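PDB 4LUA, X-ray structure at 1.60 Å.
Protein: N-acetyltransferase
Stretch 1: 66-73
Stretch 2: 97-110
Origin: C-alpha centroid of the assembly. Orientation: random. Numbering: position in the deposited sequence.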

ATOM      1  N   LEU A  66       8.702 -13.671   0.991  1.00 22.13           N
ATOM      2  CA  LEU A  66       8.076 -12.359   0.868  1.00 19.41           C
ATOM      3  C   LEU A  66       6.758 -12.394   1.628  1.00 19.67           C
ATOM      4  O   LEU A  66       5.832 -13.195   1.305  1.00 22.08           O
ATOM      5  CB  LEU A  66       7.840 -12.067  -0.633  1.00 20.06           C
ATOM      6  CG  LEU A  66       7.091 -10.790  -0.925  1.00 21.40           C
ATOM      7  CD1 LEU A  66       7.872  -9.544  -0.449  1.00 19.50           C
ATOM      8  CD2 LEU A  66       6.857 -10.746  -2.455  1.00 26.33           C
ATOM      9  N   ILE A  67       6.648 -11.562   2.663  1.00 17.10           N
ATOM     10  CA  ILE A  67       5.447 -11.612   3.507  1.00 16.49           C
ATOM     11  C   ILE A  67       4.546 -10.402   3.441  1.00 17.38           C
ATOM     12  O   ILE A  67       3.424 -10.441   3.939  1.00 18.91           O
ATOM     13  CB  ILE A  67       5.802 -11.934   4.986  1.00 17.32           C
ATOM     14  CG1 ILE A  67       6.607 -10.807   5.635  1.00 19.46           C
ATOM     15  CG2 ILE A  67       6.564 -13.289   5.010  1.00 24.32           C
ATOM     16  CD1 ILE A  67       6.720 -11.034   7.168  1.00 29.18           C
ATOM     17  N   ALA A  68       5.024  -9.320   2.833  1.00 16.33           N
ATOM     18  CA  ALA A  68       4.206  -8.111   2.738  1.00 14.70           C
ATOM     19  C   ALA A  68       4.766  -7.211   1.665  1.00 14.66           C
ATOM     20  O   ALA A  68       5.969  -7.284   1.333  1.00 16.20           O
ATOM     21  CB  ALA A  68       4.163  -7.319   4.093  1.00 15.99           C
ATOM     22  N   THR A  69       3.894  -6.358   1.117  1.00 13.82           N
ATOM     23  CA  THR A  69       4.362  -5.394   0.117  1.00 15.69           C
ATOM     24  C   THR A  69       3.513  -4.134   0.166  1.00 13.77           C
ATOM     25  O   THR A  69       2.353  -4.186   0.609  1.00 13.62           O
ATOM     26  CB  THR A  69       4.271  -6.000  -1.322  1.00 13.79           C
ATOM     27  OG1 THR A  69       4.887  -5.106  -2.274  1.00 13.61           O
ATOM     28  CG2 THR A  69       2.835  -6.385  -1.800  1.00 16.18           C
ATOM     29  N   ALA A  70       4.119  -3.013  -0.283  1.00 13.85           N
ATOM     30  CA  ALA A  70       3.314  -1.826  -0.633  1.00 12.81           C
ATOM     31  C   ALA A  70       4.111  -1.070  -1.681  1.00 14.44           C
ATOM     32  O   ALA A  70       5.325  -1.246  -1.768  1.00 15.56           O
ATOM     33  CB  ALA A  70       3.029  -0.965   0.638  1.00 12.61           C
ATOM     34  N   ALA A  71       3.404  -0.244  -2.463  1.00 14.59           N
ATOM     35  CA  ALA A  71       4.012   0.547  -3.534  1.00 16.01           C
ATOM     36  C   ALA A  71       3.732   2.054  -3.267  1.00 15.52           C
ATOM     37  O   ALA A  71       2.719   2.453  -2.672  1.00 16.95           O
ATOM     38  CB  ALA A  71       3.418   0.096  -4.842  1.00 17.83           C
ATOM     39  N   LEU A  72       4.690   2.870  -3.689  1.00 15.92           N
ATOM     40  CA  LEU A  72       4.555   4.293  -3.586  1.00 16.97           C
ATOM     41  C   LEU A  72       4.532   4.745  -5.044  1.00 19.20           C
ATOM     42  O   LEU A  72       5.537   4.646  -5.772  1.00 21.37           O
ATOM     43  CB  LEU A  72       5.778   4.821  -2.809  1.00 18.15           C
ATOM     44  CG  LEU A  72       5.843   6.301  -2.563  1.00 25.39           C
ATOM     45  CD1 LEU A  72       4.561   6.780  -1.850  1.00 26.01           C
ATOM     46  CD2 LEU A  72       7.119   6.654  -1.750  1.00 26.73           C
ATOM     47  N   GLU A  73       3.386   5.289  -5.452  1.00 18.43           N
ATOM     48  CA  GLU A  73       3.191   5.685  -6.853  1.00 24.94           C
ATOM     49  C   GLU A  73       3.185   7.205  -6.898  1.00 29.07           C
ATOM     50  O   GLU A  73       2.439   7.856  -6.158  1.00 25.03           O
ATOM     51  CB  GLU A  73       1.871   5.093  -7.408  1.00 23.79           C
ATOM     52  CG  GLU A  73       1.587   5.578  -8.856  1.00 36.31           C
ATOM     53  CD  GLU A  73       0.287   5.037  -9.452  1.00 38.10           C
ATOM     54  OE1 GLU A  73       0.040   5.266 -10.659  1.00 45.08           O
ATOM     55  OE2 GLU A  73      -0.506   4.404  -8.718  1.00 40.34           O
ATOM     56  N   SER A  97       1.805  -5.323  13.041  1.00 19.12           N
ATOM     57  CA  SER A  97       3.183  -5.068  13.464  1.00 22.14           C
ATOM     58  C   SER A  97       4.084  -4.957  12.232  1.00 21.40           C
ATOM     59  O   SER A  97       4.881  -3.986  12.057  1.00 22.28           O
ATOM     60  CB  SER A  97       3.684  -6.191  14.362  1.00 25.21           C
ATOM     61  OG  SER A  97       4.858  -5.738  15.012  1.00 40.96           O
ATOM     62  N   ILE A  98       3.926  -5.937  11.345  1.00 17.74           N
ATOM     63  CA  ILE A  98       4.674  -5.938  10.091  1.00 17.20           C
ATOM     64  C   ILE A  98       4.304  -4.706   9.245  1.00 15.00           C
ATOM     65  O   ILE A  98       5.177  -3.979   8.723  1.00 17.11           O
ATOM     66  CB  ILE A  98       4.354  -7.218   9.223  1.00 18.56           C
ATOM     67  CG1 ILE A  98       4.719  -8.500   9.958  1.00 24.48           C
ATOM     68  CG2 ILE A  98       5.082  -7.175   7.842  1.00 20.32           C
ATOM     69  CD1 ILE A  98       6.088  -8.560  10.242  1.00 28.76           C
ATOM     70  N   ASN A  99       2.999  -4.446   9.088  1.00 14.24           N
ATOM     71  CA  ASN A  99       2.635  -3.343   8.226  1.00 14.37           C
ATOM     72  C   ASN A  99       3.050  -2.008   8.822  1.00 14.64           C
ATOM     73  O   ASN A  99       3.350  -1.077   8.063  1.00 13.42           O
ATOM     74  CB  ASN A  99       1.109  -3.342   7.880  1.00 15.12           C
ATOM     75  CG  ASN A  99       0.835  -2.760   6.497  1.00 13.47           C
ATOM     76  OD1 ASN A  99       1.672  -2.927   5.590  1.00 15.10           O
ATOM     77  ND2 ASN A  99      -0.314  -2.093   6.336  1.00 12.63           N
ATOM     78  N   SER A 100       3.056  -1.865  10.149  1.00 14.71           N
ATOM     79  CA  SER A 100       3.478  -0.586  10.748  1.00 16.70           C
ATOM     80  C   SER A 100       4.946  -0.386  10.442  1.00 17.65           C
ATOM     81  O   SER A 100       5.339   0.776  10.159  1.00 17.29           O
ATOM     82  CB  SER A 100       3.284  -0.566  12.279  1.00 23.46           C
ATOM     83  OG  SER A 100       1.894  -0.439  12.564  1.00 25.75           O
ATOM     84  N   GLU A 101       5.745  -1.460  10.494  1.00 16.03           N
ATOM     85  CA  GLU A 101       7.178  -1.306  10.143  1.00 17.84           C
ATOM     86  C   GLU A 101       7.294  -0.877   8.673  1.00 18.02           C
ATOM     87  O   GLU A 101       8.064   0.047   8.311  1.00 17.92           O
ATOM     88  CB  GLU A 101       7.957  -2.589  10.397  1.00 20.01           C
ATOM     89  CG  GLU A 101       8.453  -2.736  11.813  1.00 39.70           C
ATOM     90  CD  GLU A 101       9.220  -4.049  12.007  1.00 57.55           C
ATOM     91  OE1 GLU A 101       9.871  -4.511  11.032  1.00 59.54           O
ATOM     92  OE2 GLU A 101       9.152  -4.622  13.126  1.00 65.27           O
ATOM     93  N   LEU A 102       6.459  -1.470   7.806  1.00 14.86           N
ATOM     94  CA  LEU A 102       6.494  -1.132   6.381  1.00 14.62           C
ATOM     95  C   LEU A 102       6.064   0.326   6.090  1.00 14.53           C
ATOM     96  O   LEU A 102       6.758   1.079   5.372  1.00 15.66           O
ATOM     97  CB  LEU A 102       5.611  -2.135   5.583  1.00 13.13           C
ATOM     98  CG  LEU A 102       5.541  -1.858   4.084  1.00 13.78           C
ATOM     99  CD1 LEU A 102       6.932  -1.853   3.367  1.00 16.15           C
ATOM    100  CD2 LEU A 102       4.687  -2.960   3.483  1.00 15.41           C
ATOM    101  N   ILE A 103       4.924   0.773   6.643  1.00 12.83           N
ATOM    102  CA  ILE A 103       4.441   2.121   6.348  1.00 13.77           C
ATOM    103  C   ILE A 103       5.358   3.147   7.048  1.00 14.10           C
ATOM    104  O   ILE A 103       5.619   4.220   6.489  1.00 16.00           O
ATOM    105  CB  ILE A 103       2.960   2.244   6.745  1.00 14.03           C
ATOM    106  CG1 ILE A 103       2.107   1.203   6.011  1.00 14.28           C
ATOM    107  CG2 ILE A 103       2.498   3.664   6.472  1.00 17.61           C
ATOM    108  CD1 ILE A 103       2.252   1.246   4.419  1.00 18.05           C
ATOM    109  N   ASN A 104       5.889   2.848   8.250  1.00 14.01           N
ATOM    110  CA  ASN A 104       6.866   3.792   8.851  1.00 15.64           C
ATOM    111  C   ASN A 104       8.118   3.937   7.963  1.00 17.98           C
ATOM    112  O   ASN A 104       8.688   5.048   7.805  1.00 18.34           O
ATOM    113  CB  ASN A 104       7.283   3.386  10.265  1.00 16.27           C
ATOM    114  CG  ASN A 104       6.387   3.992  11.319  1.00 21.85           C
ATOM    115  OD1 ASN A 104       6.028   5.166  11.234  1.00 22.87           O
ATOM    116  ND2 ASN A 104       6.049   3.202  12.354  1.00 23.79           N
ATOM    117  N   PHE A 105       8.546   2.798   7.382  1.00 14.89           N
ATOM    118  CA  PHE A 105       9.628   2.896   6.421  1.00 15.62           C
ATOM    119  C   PHE A 105       9.259   3.778   5.237  1.00 13.47           C
ATOM    120  O   PHE A 105      10.097   4.611   4.836  1.00 16.98           O
ATOM    121  CB  PHE A 105      10.092   1.478   5.966  1.00 17.38           C
ATOM    122  CG  PHE A 105      10.779   1.498   4.637  1.00 13.57           C
ATOM    123  CD1 PHE A 105      12.124   1.737   4.530  1.00 14.93           C
ATOM    124  CD2 PHE A 105      10.004   1.361   3.489  1.00 17.85           C
ATOM    125  CE1 PHE A 105      12.765   1.802   3.270  1.00 17.82           C
ATOM    126  CE2 PHE A 105      10.562   1.512   2.273  1.00 15.53           C
ATOM    127  CZ  PHE A 105      11.963   1.746   2.142  1.00 15.68           C
ATOM    128  N   ILE A 106       8.056   3.597   4.675  1.00 13.75           N
ATOM    129  CA  ILE A 106       7.640   4.434   3.544  1.00 14.87           C
ATOM    130  C   ILE A 106       7.637   5.935   3.906  1.00 14.74           C
ATOM    131  O   ILE A 106       8.112   6.768   3.100  1.00 17.03           O
ATOM    132  CB  ILE A 106       6.302   3.948   2.945  1.00 13.28           C
ATOM    133  CG1 ILE A 106       6.555   2.606   2.303  1.00 15.51           C
ATOM    134  CG2 ILE A 106       5.768   5.000   1.956  1.00 18.02           C
ATOM    135  CD1 ILE A 106       5.291   1.951   1.707  1.00 16.51           C
ATOM    136  N   ILE A 107       7.148   6.286   5.102  1.00 14.34           N
ATOM    137  CA  ILE A 107       7.200   7.681   5.543  1.00 15.52           C
ATOM    138  C   ILE A 107       8.635   8.182   5.527  1.00 18.41           C
ATOM    139  O   ILE A 107       8.941   9.295   4.989  1.00 18.55           O
ATOM    140  CB  ILE A 107       6.634   7.846   6.963  1.00 18.67           C
ATOM    141  CG1 ILE A 107       5.122   7.608   6.959  1.00 19.88           C
ATOM    142  CG2 ILE A 107       6.902   9.250   7.488  1.00 18.40           C
ATOM    143  CD1 ILE A 107       4.515   7.276   8.390  1.00 19.24           C
ATOM    144  N   ASN A 108       9.580   7.391   6.097  1.00 18.62           N
ATOM    145  CA  ASN A 108      10.972   7.893   6.035  1.00 17.53           C
ATOM    146  C   ASN A 108      11.590   7.941   4.638  1.00 18.18           C
ATOM    147  O   ASN A 108      12.351   8.829   4.322  1.00 20.43           O
ATOM    148  CB  ASN A 108      11.893   7.047   6.965  1.00 23.62           C
ATOM    149  CG  ASN A 108      11.632   7.325   8.414  1.00 35.85           C
ATOM    150  OD1 ASN A 108      11.760   8.468   8.855  1.00 39.40           O
ATOM    151  ND2 ASN A 108      11.231   6.295   9.174  1.00 36.81           N
ATOM    152  N   TYR A 109      11.287   6.937   3.810  1.00 18.36           N
ATOM    153  CA  TYR A 109      11.757   6.939   2.439  1.00 18.63           C
ATOM    154  C   TYR A 109      11.286   8.204   1.740  1.00 17.64           C
ATOM    155  O   TYR A 109      12.042   8.905   1.036  1.00 19.67           O
ATOM    156  CB  TYR A 109      11.260   5.660   1.740  1.00 18.22           C
ATOM    157  CG  TYR A 109      11.597   5.659   0.276  1.00 17.66           C
ATOM    158  CD1 TYR A 109      12.767   5.049  -0.172  1.00 19.27           C
ATOM    159  CD2 TYR A 109      10.729   6.268  -0.636  1.00 17.73           C
ATOM    160  CE1 TYR A 109      13.106   5.098  -1.527  1.00 20.73           C
ATOM    161  CE2 TYR A 109      11.038   6.333  -1.979  1.00 19.43           C
ATOM    162  CZ  TYR A 109      12.228   5.739  -2.418  1.00 21.38           C
ATOM    163  OH  TYR A 109      12.583   5.753  -3.765  1.00 29.39           O
ATOM    164  N   ALA A 110      10.014   8.505   1.906  1.00 17.89           N
ATOM    165  CA  ALA A 110       9.439   9.679   1.260  1.00 18.41           C
ATOM    166  C   ALA A 110      10.071  10.973   1.762  1.00 19.63           C
ATOM    167  O   ALA A 110      10.405  11.891   0.963  1.00 24.69           O
ATOM    168  CB  ALA A 110       7.952   9.687   1.521  1.00 18.67           C
TER

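Strand 66-73 packs against helix 97-110 of the N-acetyltransferase with their N-to-C directions 37° apart and their axes 9.3 Å apart at closest approach. The side-chain contacts are all apolar; no hydrogen bond crosses between the stretches, and 401 Å² is buried in total. Strand alternation sets the pattern: Ala 68, Ala 70 and Leu 72 direct CA-to-CB toward the helix, while Thr 69 and Ala 71 point away. On the helix, Ile 98, Leu 102, Ile 106 and Tyr 109 answer at three- and four-residue spacing, held by backbone bonds such as Leu 102 N to Ile 98 O (3.0 Å) and Ile 106 N to Leu 102 O (2.9 Å).

Ile 98 (chi1 m, chi2 m) uses both branches: CG2 lies 3.9 Å from Ala 68 CB, and CD1 lies 4.0 Å from Ile 67 CD1. Ile 67 leaves the strand sideways, but its p, t conformation extends CD1 to that meeting point. Leu 102, chi1 t and chi2 p, brings CD2 down onto the strand backbone, 3.7 Å from Thr 69 C and 3.8 Å from Ala 70 N; the same methyl is 3.9 Å from Ala 70 CB. The short alanine side chains leave the backbone within reach of this methyl.

Ile 106 (m, t) extends CD1 to 3.8 Å from Ala 70 CB, while its CG2 sits 4.3 Å from Leu 72 CD2. Ile 103 starts sideways, yet its m, m rotamer carries CD1 to 4.4 Å from Ala 70 CB, so three helix side chains converge on one strand methyl. Leu 72 (t, p), with the largest covered area of any residue here, also places CD2 3.8 Å from Tyr 109 CD2, meeting the ring obliquely. Tyr 109, chi1 t and chi2 94°, thereby extends the contact toward the C-terminal end of the strand stretch.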